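Local coordinates for vitamin B12-binding protein (Vibrio cholerae O395, PDB 5YSC) that binds vitamin B12 in the periplasm and probably delivers it to BtuC, the membrane subunit of the BtuCDF ABC importer, at residues 138-141 against 142-146; 230-233 against 234-238. All coordinates share one frame; numbering follows the deposited sequence.

Two local contacts, each within one continuous run of chain, lie in a periplasmic binding protein in which a long helix links two lobes that each hold a parallel four-stranded sheet. From the N terminus, interaction 1 (138-146) comes first, on that linking helix, 128-148, which follows helix 112-122, leads to strand 155-159 of the second lobe and packs against helices 112-122 and 254-267. Interaction 2 (230-238) follows in series; it joins the short helix 232-235 to the outermost strand 239-241, beside strand 210-213. Neither contact closes a long loop, and they do not nest or cross. The centres of interactions 1 and 2 lie about 32 Å apart, and the nearest atoms of interactions 1 and 2 about 19 Å.

Interaction 1. Residues 138-141 against 142-146; sequences FRQR and LQDLR
Phe138 and Leu142, one turn apart, form part of the buried face of helix 128-148, the long helix that joins the two lobes in binding proteins of the BtuF type. The Phe138 CE1 atom comes within 4.0 Å of Leu142 CD2, the methyl approaching the ring obliquely. Both side chains set CG anti to the backbone N (chi1 -175° in Phe138), which sends them off the helix in similar directions. Successive i to i+4 bonds hold the backbone from Phe138 O to Leu145 N, the first of them Leu142 N to Phe138 O at 2.8 Å. Leu145 keeps its CD1 4.2 Å from Arg141 CG. This face packs on three helices: Phe138 on Ile114 and Ala115 of 112-122, Leu142 on Leu181 of 176-181, and Phe138 and Leu145 on Leu255 of 254-267. Salt bridges join Arg139 to Asp116 and Glu119 and Arg146 to Asp112, all of helix 112-122, while Arg141, its chain extended from CG to NE, pairs with Asp256 and Glu259 of helix 254-267. One turn on from Leu142, the Arg146 guanidinium turns a face to Leu142 CD2, which lies 3.4 Å above its plane, displaced from the centre toward the edge of the group.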
loop_
_atom_site.group_PDB
_atom_site.type_symbol
_atom_site.label_atom_id
_atom_site.label_comp_id
_atom_site.label_asym_id
_atom_site.label_seq_id
_atom_site.Cartn_x
_atom_site.Cartn_y
_atom_site.Cartn_z
ATOM N N PHE A 138 9.692 -11.974 -5.948
ATOM C CA PHE A 138 9.433 -10.534 -5.846
ATOM C C PHE A 138 10.671 -9.728 -6.195
ATOM O O PHE A 138 10.604 -8.747 -6.941
ATOM C CB PHE A 138 8.974 -10.156 -4.424
ATOM C CG PHE A 138 8.566 -8.723 -4.281
ATOM C CD1 PHE A 138 9.508 -7.748 -4.097
ATOM C CD2 PHE A 138 7.223 -8.338 -4.333
ATOM C CE1 PHE A 138 9.151 -6.419 -3.982
ATOM C CE2 PHE A 138 6.857 -7.015 -4.217
ATOM C CZ PHE A 138 7.817 -6.047 -4.063
ATOM N N ARG A 139 11.812 -10.092 -5.603
ATOM C CA ARG A 139 13.036 -9.347 -5.850
ATOM C C ARG A 139 13.417 -9.374 -7.324
ATOM O O ARG A 139 13.853 -8.359 -7.888
ATOM C CB ARG A 139 14.155 -9.925 -4.984
ATOM C CG ARG A 139 13.944 -9.643 -3.497
ATOM C CD ARG A 139 15.213 -9.829 -2.648
ATOM N NE ARG A 139 14.996 -9.386 -1.262
ATOM C CZ ARG A 139 14.842 -10.187 -0.212
ATOM N NH1 ARG A 139 14.925 -11.505 -0.334
ATOM N NH2 ARG A 139 14.651 -9.655 0.993
ATOM N N GLN A 140 13.275 -10.532 -7.961
ATOM C CA GLN A 140 13.643 -10.618 -9.366
ATOM C C GLN A 140 12.702 -9.786 -10.226
ATOM O O GLN A 140 13.153 -9.010 -11.072
ATOM C CB GLN A 140 13.661 -12.073 -9.833
ATOM C CG GLN A 140 14.198 -12.195 -11.268
ATOM C CD GLN A 140 15.557 -11.528 -11.419
ATOM O OE1 GLN A 140 15.804 -10.760 -12.371
ATOM N NE2 GLN A 140 16.439 -11.785 -10.452
ATOM N N ARG A 141 11.390 -9.869 -9.982
ATOM C CA ARG A 141 10.469 -9.043 -10.767
ATOM C C ARG A 141 10.706 -7.561 -10.499
ATOM O O ARG A 141 10.620 -6.733 -11.407
ATOM C CB ARG A 141 9.015 -9.423 -10.472
ATOM C CG ARG A 141 8.024 -8.657 -11.332
ATOM C CD ARG A 141 6.599 -9.104 -11.115
ATOM N NE ARG A 141 5.685 -8.275 -11.913
ATOM C CZ ARG A 141 4.379 -8.127 -11.671
ATOM N NH1 ARG A 141 3.789 -8.729 -10.649
ATOM N NH2 ARG A 141 3.651 -7.341 -12.429
ATOM N N LEU A 142 11.028 -7.198 -9.252
ATOM C CA LEU A 142 11.293 -5.803 -8.957
ATOM C C LEU A 142 12.511 -5.328 -9.724
ATOM O O LEU A 142 12.532 -4.205 -10.231
ATOM C CB LEU A 142 11.503 -5.598 -7.449
ATOM C CG LEU A 142 11.900 -4.182 -7.008
ATOM C CD1 LEU A 142 10.929 -3.120 -7.411
ATOM C CD2 LEU A 142 12.017 -4.151 -5.489
ATOM N N GLN A 143 13.517 -6.195 -9.823
ATOM C CA GLN A 143 14.696 -5.904 -10.630
ATOM C C GLN A 143 14.313 -5.729 -12.092
ATOM O O GLN A 143 14.763 -4.791 -12.763
ATOM C CB GLN A 143 15.708 -7.032 -10.467
ATOM C CG GLN A 143 16.905 -6.984 -11.398
ATOM C CD GLN A 143 17.725 -5.725 -11.259
ATOM O OE1 GLN A 143 17.766 -5.093 -10.197
ATOM N NE2 GLN A 143 18.394 -5.348 -12.344
ATOM N N ASP A 144 13.476 -6.628 -12.598
ATOM C CA ASP A 144 13.040 -6.505 -13.982
ATOM C C ASP A 144 12.339 -5.176 -14.207
ATOM O O ASP A 144 12.590 -4.491 -15.204
ATOM C CB ASP A 144 12.114 -7.666 -14.345
ATOM C CG ASP A 144 12.818 -9.010 -14.374
ATOM O OD1 ASP A 144 14.064 -9.041 -14.509
ATOM O OD2 ASP A 144 12.116 -10.040 -14.239
ATOM N N LEU A 145 11.443 -4.795 -13.291
ATOM C CA LEU A 145 10.711 -3.551 -13.477
ATOM C C LEU A 145 11.631 -2.342 -13.414
ATOM O O LEU A 145 11.455 -1.387 -14.180
ATOM C CB LEU A 145 9.606 -3.442 -12.441
ATOM C CG LEU A 145 8.465 -4.429 -12.605
ATOM C CD1 LEU A 145 7.623 -4.476 -11.322
ATOM C CD2 LEU A 145 7.604 -4.040 -13.817
ATOM N N ARG A 146 12.596 -2.336 -12.485
ATOM C CA ARG A 146 13.510 -1.204 -12.403
ATOM C C ARG A 146 14.255 -1.044 -13.724
ATOM O O ARG A 146 14.357 0.060 -14.263
ATOM C CB ARG A 146 14.476 -1.396 -11.222
ATOM C CG ARG A 146 13.826 -1.248 -9.830
ATOM C CD ARG A 146 14.789 -1.520 -8.670
ATOM N NE ARG A 146 14.278 -0.918 -7.435
ATOM C CZ ARG A 146 14.434 -1.424 -6.217
ATOM N NH1 ARG A 146 15.137 -2.530 -6.037
ATOM N NH2 ARG A 146 13.901 -0.793 -5.182
#

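Interaction 2. Residues 230-233 against 234-238; sequences ELSA and VQNDQ
Helix 232-235 is a single short turn, begun at the N-cap position by Leu231 and ended by a Schellman motif whose C-prime residue, Asp237, has positive phi (60°). At its start Leu231 O accepts two bonds: Gln235 N at 3.1 Å, in the carbonyl plane, and Val234 N at 3.0 Å, well above that plane and more bent. Asn236 N then bonds to Ser232 O, and the chain turns back so that Gln238 N reaches Ala233 O at 2.8 Å, while Asp237 N bonds to Val234 O; this 6-to-1 and 5-to-2 pairing defines the motif.

On the apolar side Val234 CG2 meets Leu231 CB at 3.7 Å. On the polar side a water bridges Ser232 and Asn236: it lies 3.0 Å from Ser232 OG and accepts a bond from Asn236 ND2 at 3.2 Å. Ser232 brings OG there by placing it between its backbone N and carbonyl carbon (chi1 68°). The extended Gln235 chain runs back along the start of the turn, its CG 3.4 Å from Leu231 O, and its NE2 bonds to Gln228 O.

The Glu230 side chain is about 9 Å from that of Glu201, predicted to be important for BtuC binding. Leu231 packs against Trp224, Ile211 and Leu204 of helix 200-206. Ala233 rests on Ile211, to which Gln238 makes backbone bonds, and Gln238 NE2 hydrogen-bonds to Gln209 O while its OE1 accepts from Gln271 NE2, so the turn is fastened to strand 210-213, which neighbours the outermost strand 239-241.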
loop_
_atom_site.group_PDB
_atom_site.type_symbol
_atom_site.label_atom_id
_atom_site.label_comp_id
_atom_site.label_asym_id
_atom_site.label_seq_id
_atom_site.Cartn_x
_atom_site.Cartn_y
_atom_site.Cartn_z
ATOM N N GLU A 230 -7.922 24.993 -16.962
ATOM C CA GLU A 230 -6.843 25.318 -16.030
ATOM C C GLU A 230 -5.878 24.165 -15.784
ATOM O O GLU A 230 -4.853 24.376 -15.131
ATOM C CB GLU A 230 -7.392 25.793 -14.674
ATOM C CG GLU A 230 -8.736 25.285 -14.284
ATOM C CD GLU A 230 -9.875 25.976 -15.044
ATOM O OE1 GLU A 230 -9.895 27.220 -15.145
ATOM O OE2 GLU A 230 -10.745 25.257 -15.560
ATOM N N LEU A 231 -6.179 22.963 -16.272
ATOM C CA LEU A 231 -5.349 21.784 -16.028
ATOM C C LEU A 231 -4.881 21.134 -17.324
ATOM O O LEU A 231 -5.678 20.522 -18.039
ATOM C CB LEU A 231 -6.117 20.782 -15.182
ATOM C CG LEU A 231 -6.264 21.203 -13.716
ATOM C CD1 LEU A 231 -7.176 20.268 -12.994
ATOM C CD2 LEU A 231 -4.910 21.251 -12.992
ATOM N N SER A 232 -3.579 21.236 -17.604
ATOM C CA SER A 232 -3.017 20.544 -18.760
ATOM C C SER A 232 -3.183 19.032 -18.641
ATOM O O SER A 232 -3.373 18.335 -19.648
ATOM C CB SER A 232 -1.537 20.897 -18.925
ATOM O OG SER A 232 -0.753 20.358 -17.869
ATOM N N ALA A 233 -3.120 18.504 -17.422
ATOM C CA ALA A 233 -3.408 17.082 -17.251
ATOM C C ALA A 233 -4.768 16.713 -17.825
ATOM O O ALA A 233 -4.922 15.621 -18.363
ATOM C CB ALA A 233 -3.316 16.684 -15.777
ATOM N N VAL A 234 -5.771 17.585 -17.726
ATOM C CA VAL A 234 -7.074 17.232 -18.272
ATOM C C VAL A 234 -7.076 17.403 -19.789
ATOM O O VAL A 234 -7.557 16.527 -20.517
ATOM C CB VAL A 234 -8.184 18.053 -17.593
ATOM C CG1 VAL A 234 -9.559 17.693 -18.155
ATOM C CG2 VAL A 234 -8.151 17.803 -16.098
ATOM N N GLN A 235 -6.520 18.521 -20.276
ATOM C CA GLN A 235 -6.461 18.770 -21.723
ATOM C C GLN A 235 -5.746 17.638 -22.438
ATOM O O GLN A 235 -6.124 17.254 -23.550
ATOM C CB GLN A 235 -5.752 20.098 -22.020
ATOM C CG GLN A 235 -6.316 21.311 -21.294
ATOM C CD GLN A 235 -5.350 22.489 -21.272
ATOM O OE1 GLN A 235 -4.352 22.518 -22.002
ATOM N NE2 GLN A 235 -5.638 23.462 -20.412
ATOM N N ASN A 236 -4.710 17.090 -21.805
ATOM C CA ASN A 236 -3.896 16.031 -22.370
ATOM C C ASN A 236 -4.432 14.639 -22.063
ATOM O O ASN A 236 -3.774 13.655 -22.401
ATOM C CB ASN A 236 -2.463 16.180 -21.865
ATOM C CG ASN A 236 -1.783 17.432 -22.389
ATOM O OD1 ASN A 236 -2.118 17.932 -23.468
ATOM N ND2 ASN A 236 -0.795 17.929 -21.634
ATOM N N ASP A 237 -5.616 14.527 -21.451
ATOM C CA ASP A 237 -6.249 13.228 -21.215
ATOM C C ASP A 237 -5.362 12.339 -20.343
ATOM O O ASP A 237 -5.188 11.143 -20.599
ATOM C CB ASP A 237 -6.571 12.547 -22.545
ATOM C CG ASP A 237 -7.319 11.235 -22.386
ATOM O OD1 ASP A 237 -7.923 10.997 -21.315
ATOM O OD2 ASP A 237 -7.303 10.429 -23.353
ATOM N N GLN A 238 -4.795 12.939 -19.295
ATOM C CA GLN A 238 -3.890 12.254 -18.378
ATOM C C GLN A 238 -4.436 12.281 -16.955
ATOM O O GLN A 238 -3.699 12.496 -15.987
ATOM C CB GLN A 238 -2.493 12.857 -18.455
ATOM C CG GLN A 238 -1.923 12.757 -19.858
ATOM C CD GLN A 238 -0.458 13.187 -19.999
ATOM O OE1 GLN A 238 0.200 12.837 -20.976
ATOM N NE2 GLN A 238 0.053 13.950 -19.033
HETATM O O HOH W 1 -0.007 17.500 -18.525
#